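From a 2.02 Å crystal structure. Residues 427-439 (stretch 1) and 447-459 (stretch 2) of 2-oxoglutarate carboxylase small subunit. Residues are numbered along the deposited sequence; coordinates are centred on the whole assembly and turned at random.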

# COMPACT_ATOMS: atom_id res chain seq x y z
N ILE A 427 18.22 -5.40 -3.32
CA ILE A 427 17.15 -5.46 -4.33
C ILE A 427 17.50 -6.41 -5.48
O ILE A 427 16.68 -7.27 -5.81
N PRO A 428 18.66 -6.31 -6.11
CA PRO A 428 18.91 -7.22 -7.24
C PRO A 428 18.88 -8.71 -6.83
O PRO A 428 18.36 -9.56 -7.57
N LEU A 429 19.44 -9.05 -5.67
CA LEU A 429 19.33 -10.43 -5.19
C LEU A 429 17.88 -10.83 -5.00
O LEU A 429 17.48 -11.94 -5.35
N LEU A 430 17.07 -9.95 -4.40
CA LEU A 430 15.69 -10.31 -4.15
C LEU A 430 14.93 -10.54 -5.45
O LEU A 430 14.04 -11.42 -5.52
N ILE A 431 15.23 -9.76 -6.48
CA ILE A 431 14.57 -9.97 -7.77
C ILE A 431 14.85 -11.38 -8.28
O ILE A 431 13.95 -12.07 -8.79
N ASN A 432 16.10 -11.82 -8.14
CA ASN A 432 16.47 -13.15 -8.65
C ASN A 432 15.78 -14.26 -7.87
O ASN A 432 15.47 -15.32 -8.43
N ILE A 433 15.61 -14.09 -6.56
CA ILE A 433 14.85 -15.07 -5.78
C ILE A 433 13.43 -15.19 -6.32
O ILE A 433 12.91 -16.30 -6.55
N MET A 434 12.78 -14.05 -6.59
CA MET A 434 11.42 -14.09 -7.10
C MET A 434 11.36 -14.76 -8.47
O MET A 434 10.33 -15.35 -8.82
N LYS A 435 12.43 -14.70 -9.25
CA LYS A 435 12.47 -15.38 -10.55
C LYS A 435 12.91 -16.84 -10.47
O LYS A 435 12.90 -17.56 -11.48
N ASP A 436 13.38 -17.29 -9.32
CA ASP A 436 13.95 -18.62 -9.22
C ASP A 436 12.86 -19.69 -9.21
O ASP A 436 11.88 -19.58 -8.48
N LYS A 437 13.05 -20.76 -10.01
CA LYS A 437 12.02 -21.79 -10.10
C LYS A 437 11.75 -22.45 -8.76
O LYS A 437 10.61 -22.74 -8.43
N ASP A 438 12.80 -22.78 -7.99
CA ASP A 438 12.56 -23.42 -6.70
C ASP A 438 11.71 -22.52 -5.80
O ASP A 438 10.70 -22.95 -5.25
N PHE A 439 12.08 -21.24 -5.67
CA PHE A 439 11.27 -20.39 -4.80
C PHE A 439 9.83 -20.34 -5.27
O PHE A 439 8.89 -20.53 -4.48
N ARG A 447 18.82 -23.25 4.15
CA ARG A 447 20.02 -23.40 3.34
C ARG A 447 19.86 -22.76 1.96
O ARG A 447 20.80 -22.78 1.16
N TYR A 448 18.68 -22.21 1.67
CA TYR A 448 18.37 -21.72 0.33
C TYR A 448 19.49 -20.91 -0.32
O TYR A 448 19.83 -21.16 -1.48
N LEU A 449 20.05 -19.92 0.38
CA LEU A 449 21.01 -19.03 -0.27
C LEU A 449 22.34 -19.75 -0.55
O LEU A 449 22.98 -19.52 -1.59
N GLU A 450 22.76 -20.64 0.35
CA GLU A 450 23.95 -21.45 0.09
C GLU A 450 23.75 -22.42 -1.08
O GLU A 450 24.73 -22.82 -1.72
N GLU A 451 22.53 -22.86 -1.33
CA GLU A 451 22.21 -23.83 -2.35
C GLU A 451 21.78 -23.22 -3.69
O GLU A 451 21.51 -23.97 -4.63
N HIS A 452 21.70 -21.89 -3.80
CA HIS A 452 21.31 -21.24 -5.05
C HIS A 452 22.28 -20.10 -5.34
O HIS A 452 21.91 -18.92 -5.27
N PRO A 453 23.51 -20.43 -5.74
CA PRO A 453 24.48 -19.37 -6.03
C PRO A 453 24.06 -18.50 -7.21
O PRO A 453 24.53 -17.36 -7.34
N HIS A 454 23.15 -18.98 -8.04
CA HIS A 454 22.69 -18.23 -9.20
C HIS A 454 21.94 -16.94 -8.82
O HIS A 454 21.87 -16.00 -9.63
N VAL A 455 21.40 -16.85 -7.60
CA VAL A 455 20.62 -15.65 -7.28
C VAL A 455 21.56 -14.49 -7.02
O VAL A 455 21.13 -13.33 -7.08
N PHE A 456 22.84 -14.76 -6.82
CA PHE A 456 23.83 -13.70 -6.74
C PHE A 456 24.40 -13.26 -8.09
O PHE A 456 25.25 -12.37 -8.13
N ASP A 457 23.92 -13.79 -9.20
CA ASP A 457 24.42 -13.41 -10.52
C ASP A 457 23.56 -12.24 -11.02
O ASP A 457 22.38 -12.41 -11.31
N TYR A 458 24.13 -11.05 -11.05
CA TYR A 458 23.41 -9.93 -11.64
C TYR A 458 24.43 -8.87 -12.00
O TYR A 458 25.52 -8.82 -11.43
N ALA A 459 24.05 -7.99 -12.93
CA ALA A 459 24.93 -6.90 -13.35
C ALA A 459 24.76 -5.71 -12.42
O ALA A 459 23.68 -5.48 -11.86

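Leu429, Ile433 and Val455 form the apolar centre of this contact. Leu429 leaves its helix sideways, but its t rotamer (chi1 168°, chi2 83°) brings the end of the chain nearer to stretch 2. Its CD1 lies 3.6 Å from Val455 CG2. The same CD1 sits over one face of the Phe456 ring, 4.0 Å from the ring centroid and 5° off the normal, a CH-pi contact. The CA-to-CB bond of Phe456 points away, yet chi1 m (-59°) returns the ring to the contact.

Ile433 lies one helical turn further along, with chi1 m and chi2 t. Its CG1 is 4.2 Å from Val455 CB and also 4.2 Å from Tyr448 CE2. Its CD1 reaches Leu449 CD2 at 4.1 Å. Leu449 (m, t) starts sideways and ends nearer the helix. Val455, chi1 m, comes close to Asn432 as well, with 3.9 Å between the two CB atoms.

At the start of the helix, Pro428 points toward Tyr458. Pro428 CB stands over the ring face, 3.5 Å from the centroid of Tyr458 and 5° off the normal, a second CH-pi contact. Tyr458 takes chi1 p (54°). A water accepts from Leu429 N at 2.9 Å and hydrogen-bonds to Tyr458 OH at 3.0 Å. It serves a backbone NH in the first helical turn, where no earlier residue of the helix supplies a carbonyl.

Asn432 points toward stretch 2 with chi1 m (-78°). Its ND2 donates to Val455 O at 2.9 Å, nearly straight at 173°, and to Asp457 O, also at 2.9 Å but more bent at 132°. One amide group thus ties the helix to two carbonyls at the end of the 3-10 segment and just beyond it. ND2 also lies at the edge of the Tyr458 ring.

The other polar edge is built on Asp436 and Asp438, both pointing toward stretch 2. Tyr448, chi1 t, extends its hydroxyl to Asp436, and OH donates to OD2 at 2.8 Å. Asp436 OD2 also accepts from Phe439 N at 3.0 Å, capping the helix that follows. One carboxylate oxygen therefore serves both the cap and the cross-stretch bond. Phe439 CB lies 4.4 Å from Tyr448 CE1, while its ring leads away.

His452, chi1 m, completes this edge. Its NE2 donates to Asp438 OD2 at 2.7 Å and 168°. The other ring nitrogen, His452 ND1, donates to Tyr448 O at 2.9 Å, which helps hold the imidazole in place. Asp438 has chi1 m (-80°).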

# COMPACT_ATOMS: atom_id res chain seq x y z
CB ILE A 427 16.79 -4.05 -4.80
CG1 ILE A 427 16.04 -3.33 -3.70
CG2 ILE A 427 15.98 -4.11 -6.11
CD1 ILE A 427 15.85 -1.82 -3.94
CB PRO A 428 20.30 -6.80 -7.75
CG PRO A 428 20.52 -5.37 -7.21
CD PRO A 428 19.73 -5.31 -5.93
CB LEU A 429 20.11 -10.60 -3.89
CG LEU A 429 19.88 -11.89 -3.11
CD1 LEU A 429 20.78 -12.97 -3.71
CD2 LEU A 429 20.17 -11.68 -1.65
CB LEU A 430 15.03 -9.22 -3.30
CG LEU A 430 15.65 -9.04 -1.91
CD1 LEU A 430 15.20 -7.75 -1.28
CD2 LEU A 430 15.29 -10.24 -1.00
CB ILE A 431 15.04 -8.90 -8.78
CG1 ILE A 431 14.48 -7.51 -8.41
CG2 ILE A 431 14.64 -9.27 -10.19
CD1 ILE A 431 15.18 -6.34 -9.12
CB ASN A 432 17.99 -13.33 -8.62
CG ASN A 432 18.71 -12.62 -9.76
OD1 ASN A 432 18.11 -12.28 -10.76
ND2 ASN A 432 19.99 -12.40 -9.61
CB ILE A 433 14.88 -14.69 -4.29
CG1 ILE A 433 16.32 -14.67 -3.78
CG2 ILE A 433 14.02 -15.63 -3.50
CD1 ILE A 433 16.50 -14.22 -2.32
CB MET A 434 10.85 -12.67 -7.19
CG MET A 434 10.72 -11.92 -5.86
SD MET A 434 9.76 -12.88 -4.64
CE MET A 434 10.83 -12.91 -3.22
CB LYS A 435 13.43 -14.63 -11.48
CG LYS A 435 12.98 -13.26 -11.93
CD LYS A 435 14.19 -12.60 -12.63
CE LYS A 435 13.78 -11.34 -13.34
NZ LYS A 435 14.97 -10.63 -13.89
CB ASP A 436 14.79 -18.71 -7.97
CG ASP A 436 15.25 -20.15 -7.68
OD1 ASP A 436 15.98 -20.70 -8.51
OD2 ASP A 436 14.89 -20.70 -6.61
CB LYS A 437 12.39 -22.89 -11.09
CG LYS A 437 11.29 -23.90 -11.48
CD LYS A 437 11.93 -25.05 -12.29
CE LYS A 437 10.78 -25.79 -13.10
NZ LYS A 437 9.51 -25.94 -12.41
CB ASP A 438 13.90 -23.75 -6.06
CG ASP A 438 14.53 -25.03 -6.62
OD1 ASP A 438 13.88 -25.75 -7.41
OD2 ASP A 438 15.69 -25.32 -6.26
CB PHE A 439 11.86 -18.98 -4.71
CG PHE A 439 11.06 -18.07 -3.83
CD1 PHE A 439 11.24 -18.08 -2.47
CD2 PHE A 439 10.12 -17.23 -4.36
CE1 PHE A 439 10.46 -17.23 -1.64
CE2 PHE A 439 9.36 -16.36 -3.55
CZ PHE A 439 9.52 -16.38 -2.19
CB ARG A 447 20.35 -24.90 3.16
CG ARG A 447 20.29 -25.76 4.45
CD ARG A 447 21.11 -25.17 5.60
NE ARG A 447 22.49 -24.88 5.22
CZ ARG A 447 23.51 -25.73 5.31
NH1 ARG A 447 23.31 -26.96 5.77
NH2 ARG A 447 24.72 -25.35 4.93
CB TYR A 448 17.10 -20.88 0.36
CG TYR A 448 16.73 -20.35 -1.00
CD1 TYR A 448 15.93 -21.09 -1.85
CD2 TYR A 448 17.24 -19.14 -1.45
CE1 TYR A 448 15.60 -20.60 -3.12
CE2 TYR A 448 16.94 -18.66 -2.69
CZ TYR A 448 16.11 -19.38 -3.52
OH TYR A 448 15.81 -18.87 -4.75
CB LEU A 449 21.24 -17.78 0.58
CG LEU A 449 20.11 -16.73 0.55
CD1 LEU A 449 20.39 -15.59 1.51
CD2 LEU A 449 19.86 -16.18 -0.88
CB GLU A 450 24.31 -22.21 1.35
CG GLU A 450 24.61 -21.34 2.56
CD GLU A 450 24.48 -22.10 3.89
OE1 GLU A 450 23.34 -22.33 4.37
OE2 GLU A 450 25.53 -22.48 4.46
CB GLU A 451 21.09 -24.74 -1.85
CG GLU A 451 21.48 -25.56 -0.60
CD GLU A 451 20.32 -26.38 -0.07
OE1 GLU A 451 19.14 -26.08 -0.44
OE2 GLU A 451 20.59 -27.33 0.71
CB HIS A 452 19.87 -20.76 -4.99
CG HIS A 452 18.88 -21.87 -4.89
ND1 HIS A 452 18.70 -22.60 -3.73
CD2 HIS A 452 18.06 -22.43 -5.82
CE1 HIS A 452 17.80 -23.54 -3.94
NE2 HIS A 452 17.39 -23.45 -5.19
CB PRO A 453 25.77 -20.16 -6.32
CG PRO A 453 25.32 -21.46 -6.86
CD PRO A 453 23.99 -21.76 -6.15
CB HIS A 454 21.77 -19.11 -10.04
CG HIS A 454 21.39 -18.51 -11.35
ND1 HIS A 454 22.29 -17.82 -12.14
CD2 HIS A 454 20.20 -18.44 -11.98
CE1 HIS A 454 21.67 -17.38 -13.22
NE2 HIS A 454 20.40 -17.75 -13.15
CB VAL A 455 19.63 -15.90 -6.13
CG1 VAL A 455 18.64 -16.95 -6.55
CG2 VAL A 455 20.38 -16.30 -4.88
CB PHE A 456 25.00 -14.13 -5.86
CG PHE A 456 24.61 -14.48 -4.45
CD1 PHE A 456 24.02 -15.71 -4.17
CD2 PHE A 456 24.84 -13.58 -3.40
CE1 PHE A 456 23.68 -16.06 -2.84
CE2 PHE A 456 24.48 -13.90 -2.11
CZ PHE A 456 23.91 -15.17 -1.81
CB ASP A 457 24.36 -14.59 -11.49
CG ASP A 457 25.29 -15.79 -11.10
OD1 ASP A 457 26.36 -15.58 -10.47
OD2 ASP A 457 24.93 -16.95 -11.45
CB TYR A 458 22.34 -9.38 -10.69
CG TYR A 458 22.83 -9.01 -9.32
CD1 TYR A 458 23.54 -7.84 -9.11
CD2 TYR A 458 22.56 -9.83 -8.21
CE1 TYR A 458 23.98 -7.50 -7.83
CE2 TYR A 458 22.99 -9.48 -6.95
CZ TYR A 458 23.69 -8.32 -6.77
OH TYR A 458 24.13 -7.99 -5.51
CB ALA A 459 24.62 -6.49 -14.79
O HOH W 1 21.44 -7.41 -4.31